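Local coordinates for acetyl-CoA acetyltransferase (Mycobacterium smegmatis, PDB 4EGV), which is a monomeric thiolase-like protein that may act as an acyltransferase, at residues Val23-Phe28 with Ala273-Met278; Gly141-Ser146 with Gly377-Asn382. One frame throughout, in Å; residues are numbered along the deposited sequence.

Contact 1: residues Val23-Phe28 with Ala273-Met278; sequences VGVGQF and AALLMM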
loop_
_atom_site.group_PDB
_atom_site.type_symbol
_atom_site.label_atom_id
_atom_site.label_comp_id
_atom_site.label_asym_id
_atom_site.label_seq_id
_atom_site.Cartn_x
_atom_site.Cartn_y
_atom_site.Cartn_z
ATOM N N VAL A 23 11.028 -15.688 -11.656
ATOM C CA VAL A 23 12.360 -16.303 -11.753
ATOM C C VAL A 23 13.535 -15.469 -11.269
ATOM O O VAL A 23 14.533 -16.037 -10.827
ATOM C CB VAL A 23 12.680 -16.938 -13.101
ATOM C CG1 VAL A 23 11.651 -17.968 -13.404
ATOM C CG2 VAL A 23 12.790 -15.901 -14.187
ATOM N N GLY A 24 13.398 -14.141 -11.316
ATOM C CA GLY A 24 14.459 -13.260 -10.901
ATOM C C GLY A 24 13.913 -12.038 -10.224
ATOM O O GLY A 24 12.948 -11.449 -10.693
ATOM N N VAL A 25 14.527 -11.656 -9.112
ATOM C CA VAL A 25 14.115 -10.448 -8.393
ATOM C C VAL A 25 15.338 -9.540 -8.189
ATOM O O VAL A 25 16.478 -10.004 -8.055
ATOM C CB VAL A 25 13.352 -10.773 -7.043
ATOM C CG1 VAL A 25 12.072 -11.492 -7.315
ATOM C CG2 VAL A 25 14.174 -11.554 -6.075
ATOM N N GLY A 26 15.128 -8.240 -8.181
ATOM C CA GLY A 26 16.268 -7.377 -8.024
ATOM C C GLY A 26 15.987 -6.192 -7.194
ATOM O O GLY A 26 14.991 -5.569 -7.367
ATOM N N GLN A 27 16.897 -5.884 -6.289
ATOM C CA GLN A 27 16.812 -4.632 -5.526
ATOM C C GLN A 27 18.078 -3.795 -5.633
ATOM O O GLN A 27 19.123 -4.322 -5.813
ATOM C CB GLN A 27 16.500 -4.947 -4.077
ATOM C CG GLN A 27 15.075 -5.239 -3.863
ATOM C CD GLN A 27 14.807 -5.689 -2.484
ATOM O OE1 GLN A 27 15.045 -6.856 -2.137
ATOM N NE2 GLN A 27 14.288 -4.779 -1.660
ATOM N N PHE A 28 17.970 -2.492 -5.533
ATOM C CA PHE A 28 19.126 -1.634 -5.531
ATOM C C PHE A 28 18.884 -0.366 -4.750
ATOM O O PHE A 28 17.825 0.245 -4.898
ATOM C CB PHE A 28 19.499 -1.263 -6.947
ATOM C CG PHE A 28 20.734 -0.427 -7.048
ATOM C CD1 PHE A 28 21.975 -1.003 -6.872
ATOM C CD2 PHE A 28 20.652 0.938 -7.339
ATOM C CE1 PHE A 28 23.140 -0.251 -6.991
ATOM C CE2 PHE A 28 21.792 1.707 -7.453
ATOM C CZ PHE A 28 23.046 1.124 -7.289
ATOM N N ALA A 273 13.608 -1.520 -7.896
ATOM C CA ALA A 273 13.244 -2.914 -7.770
ATOM C C ALA A 273 12.751 -3.458 -9.128
ATOM O O ALA A 273 12.165 -2.720 -9.881
ATOM C CB ALA A 273 12.218 -3.073 -6.662
ATOM N N ALA A 274 13.008 -4.730 -9.437
ATOM C CA ALA A 274 12.547 -5.374 -10.657
ATOM C C ALA A 274 12.110 -6.806 -10.410
ATOM O O ALA A 274 12.657 -7.483 -9.556
ATOM C CB ALA A 274 13.611 -5.320 -11.697
ATOM N N LEU A 275 11.103 -7.257 -11.150
ATOM C CA LEU A 275 10.696 -8.660 -11.131
ATOM C C LEU A 275 10.715 -9.308 -12.510
ATOM O O LEU A 275 10.172 -8.803 -13.451
ATOM C CB LEU A 275 9.290 -8.833 -10.507
ATOM C CG LEU A 275 8.955 -8.082 -9.207
ATOM C CD1 LEU A 275 7.460 -7.991 -8.969
ATOM C CD2 LEU A 275 9.675 -8.686 -8.016
ATOM N N LEU A 276 11.334 -10.456 -12.607
ATOM C CA LEU A 276 11.352 -11.190 -13.832
ATOM C C LEU A 276 10.452 -12.407 -13.746
ATOM O O LEU A 276 10.600 -13.225 -12.887
ATOM C CB LEU A 276 12.786 -11.579 -14.145
ATOM C CG LEU A 276 13.178 -12.276 -15.454
ATOM C CD1 LEU A 276 12.789 -11.509 -16.769
ATOM C CD2 LEU A 276 14.656 -12.593 -15.349
HETATM N N MSE A 277 9.519 -12.510 -14.675
HETATM C CA MSE A 277 8.461 -13.491 -14.646
HETATM C C MSE A 277 8.336 -14.154 -15.993
HETATM O O MSE A 277 8.571 -13.536 -17.022
HETATM C CB MSE A 277 7.182 -12.775 -14.344
HETATM C CG MSE A 277 6.031 -13.665 -13.899
HETATM SE SE MSE A 277 4.386 -12.596 -13.512
HETATM C CE MSE A 277 5.260 -11.004 -12.812
HETATM N N MSE A 278 7.935 -15.413 -15.987
HETATM C CA MSE A 278 7.985 -16.260 -17.177
HETATM C C MSE A 278 6.979 -17.396 -17.087
HETATM O O MSE A 278 6.532 -17.748 -16.014
HETATM C CB MSE A 278 9.356 -16.932 -17.262
HETATM C CG MSE A 278 10.377 -16.341 -18.142
HETATM SE SE MSE A 278 12.118 -17.257 -17.879
HETATM C CE MSE A 278 11.507 -18.472 -16.535
#

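Contact 2: residues Gly141-Ser146 with Gly377-Asn382; sequences GSENTS and GGLGNN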
loop_
_atom_site.group_PDB
_atom_site.type_symbol
_atom_site.label_atom_id
_atom_site.label_comp_id
_atom_site.label_asym_id
_atom_site.label_seq_id
_atom_site.Cartn_x
_atom_site.Cartn_y
_atom_site.Cartn_z
ATOM N N GLY A 141 10.496 -0.553 -11.166
ATOM C CA GLY A 141 10.091 0.760 -10.711
ATOM C C GLY A 141 11.239 1.366 -9.960
ATOM O O GLY A 141 12.154 0.661 -9.656
ATOM N N SER A 142 11.190 2.655 -9.642
ATOM C CA SER A 142 12.299 3.353 -8.966
ATOM C C SER A 142 11.897 4.721 -8.461
ATOM O O SER A 142 10.865 5.257 -8.837
ATOM C CB SER A 142 13.551 3.493 -9.860
ATOM O OG SER A 142 13.258 4.112 -11.095
ATOM N N GLU A 143 12.712 5.290 -7.580
ATOM C CA GLU A 143 12.525 6.659 -7.153
ATOM C C GLU A 143 13.823 7.325 -6.821
ATOM O O GLU A 143 14.789 6.674 -6.480
ATOM C CB GLU A 143 11.552 6.784 -6.008
ATOM C CG GLU A 143 11.447 5.606 -5.083
ATOM C CD GLU A 143 10.244 5.738 -4.114
ATOM O OE1 GLU A 143 9.267 4.896 -4.184
ATOM O OE2 GLU A 143 10.297 6.714 -3.304
ATOM N N ASN A 144 13.782 8.651 -6.932
ATOM C CA ASN A 144 14.883 9.608 -6.824
ATOM C C ASN A 144 14.837 10.477 -5.540
ATOM O O ASN A 144 13.776 10.626 -4.912
ATOM C CB ASN A 144 14.734 10.558 -8.006
ATOM C CG ASN A 144 15.829 10.443 -8.960
ATOM O OD1 ASN A 144 16.930 10.057 -8.592
ATOM N ND2 ASN A 144 15.569 10.809 -10.202
ATOM N N THR A 145 15.968 11.081 -5.152
ATOM C CA THR A 145 15.917 12.212 -4.179
ATOM C C THR A 145 15.296 13.452 -4.858
ATOM O O THR A 145 14.692 14.280 -4.191
ATOM C CB THR A 145 17.296 12.600 -3.519
ATOM O OG1 THR A 145 18.283 12.756 -4.536
ATOM C CG2 THR A 145 17.777 11.545 -2.500
ATOM N N SER A 146 15.401 13.527 -6.194
ATOM C CA SER A 146 14.903 14.682 -7.005
ATOM C C SER A 146 13.787 14.313 -8.010
ATOM O O SER A 146 12.629 14.110 -7.631
ATOM C CB SER A 146 16.084 15.367 -7.723
ATOM O OG SER A 146 17.075 15.720 -6.765
ATOM N N GLY A 377 12.086 3.682 3.716
ATOM C CA GLY A 377 12.387 4.779 2.820
ATOM C C GLY A 377 11.555 4.714 1.569
ATOM O O GLY A 377 11.258 3.623 1.059
ATOM N N GLY A 378 11.167 5.879 1.071
ATOM C CA GLY A 378 10.424 5.946 -0.176
ATOM C C GLY A 378 9.134 6.708 -0.046
ATOM O O GLY A 378 8.654 6.903 1.043
ATOM N N LEU A 379 8.599 7.136 -1.184
ATOM C CA LEU A 379 7.385 7.932 -1.278
ATOM C C LEU A 379 6.131 7.120 -1.140
ATOM O O LEU A 379 5.097 7.656 -0.791
ATOM C CB LEU A 379 7.318 8.670 -2.613
ATOM C CG LEU A 379 8.425 9.722 -2.817
ATOM C CD1 LEU A 379 8.373 10.325 -4.261
ATOM C CD2 LEU A 379 8.565 10.763 -1.670
ATOM N N GLY A 380 6.217 5.838 -1.436
ATOM C CA GLY A 380 5.065 4.988 -1.333
ATOM C C GLY A 380 4.608 4.276 -2.582
ATOM O O GLY A 380 3.928 3.256 -2.489
ATOM N N ASN A 381 4.996 4.781 -3.738
ATOM C CA ASN A 381 4.508 4.221 -4.970
ATOM C C ASN A 381 5.058 2.845 -5.411
ATOM O O ASN A 381 4.305 1.963 -5.840
ATOM C CB ASN A 381 4.604 5.232 -6.095
ATOM C CG ASN A 381 3.433 5.126 -7.013
ATOM O OD1 ASN A 381 3.507 4.476 -8.067
ATOM N ND2 ASN A 381 2.304 5.703 -6.590
ATOM N N ASN A 382 6.367 2.678 -5.308
ATOM C CA ASN A 382 7.024 1.452 -5.714
ATOM C C ASN A 382 7.428 0.534 -4.543
ATOM O O ASN A 382 8.144 -0.428 -4.711
ATOM C CB ASN A 382 8.227 1.777 -6.616
ATOM C CG ASN A 382 8.633 0.613 -7.439
ATOM O OD1 ASN A 382 7.834 0.102 -8.210
ATOM N ND2 ASN A 382 9.848 0.139 -7.249
#

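Contact 1: residues Val23-Phe28 with Ala273-Met278
The flat peptide groups of Val-23-Phe-28 and Ala-273-Met-278 meet edge to edge. One face of the resulting ribbon carries Val-25, Gln-27, Ala-273 and Leu-275, covered by helix 383-397. The other carries Ala-274 and Leu-276, with Gly-24 and Gly-26 opposite them, and lies under helix 42-56. At the far edge of Ala-273-Met-278 lies strand 136-143, and at the far edge of Val-23-Phe-28 strand 294-303. The two strands run antiparallel, their axes 174° apart. Gly-26 and Ala-274 bond in both directions, at 2.9 Å from Gly-26 N to Ala-274 O and 3.0 Å from Ala-274 N to Gly-26 O. Leu-276 N gives the straightest of the strong bonds, 166° at its hydrogen, to Gly-24 O. These are the fifth and first strands in the 3-2-4-5-1 order of the N-terminal thiolase half; strand 20-29 is the last of that half and joins the second through 294-303. The register takes up an extra residue at a classic beta bulge, where Val-23 and Gly-24 both face Leu-276: Leu-276 O takes Val-23 N at 2.8 Å, almost along its C=O axis, and Gly-24 N weakly at 3.3 Å. Leu-276 turns CG anti to its backbone N (chi1 -175°) and lays it beside Val-23 CG2, 3.9 Å away. On the helix 383-397 face, Val-25 CG1 touches Leu-275 CD2 at 3.8 Å, the two side chains crossing obliquely.

Contact 2: residues Gly141-Ser146 with Gly377-Asn382
Glu-143 OE2 is gripped by one hydrogen bond across the contact: Leu-379 N donates to it at 2.7 Å, nearly straight at 163°. The amide comes in on the syn lone pair, the side facing OE1. Gly-378 CA lies against the same oxygen, and CB and CG of Leu-379, each 3.6 Å from Glu-143 OE2, cover it from the following residue. The Glu-143 side chain leaves the end of its strand toward the loop and stays extended beyond CG (chi2 -169°), which carries the carboxylate into the curve of Gly-377-Asn-382. OE1 makes no hydrogen bond to the loop; the amide nitrogens of Gly-380, Asn-381 and Asn-382 stand farther off. The Leu-379 amide bond, with the start of helix 383-397 nearby, may help to keep the carboxylate charged. Gly-377, Gly-378 and Gly-380 all have positive phi, at angles where a CB would jam against the preceding carbonyl O. At the other end Asn-382 sets CG anti to its backbone N (chi1 -160°). A CB on Gly-141 would run into Asn-382 OD1, so the amide lies directly on the backbone: Asn-382 OD1 is 3.4 Å from Gly-141 CA, and Asn-382 ND2 is 3.3 Å from Gly-141 C. Thr-74 OG1 hydrogen-bonds OD1 and helps to set the amide's rotation. A glycine-rich loop of the thiolase fold, leading from helix 373-376 into helix 383-397, is thus docked on the C-terminal end of strand 136-143, itself flanked by strand 271-279 and helix 42-56.

Overall arrangement
Contacts 1 and 2 have centres about 17 Å apart and meet in the same sheet, where strand 271-279 lies between strands 20-29 and 136-143. Gly-141 N probably hydrogen-bonds Ala-273 O, 3.0 Å away. Ala-273 CB also packs on Asn-382 ND2 at 4.0 Å. Helix 383-397 ties them further: the loop of contact 2 leads straight into it, and its own side chains cover one face of contact 1, with His-386 against Ala-273. In thiolases the start of the corresponding helix lines the catalytic pocket, so by analogy contact 2 probably borders that region here, while contact 1 continues the sheet beyond strand 136-143, toward strand 20-29.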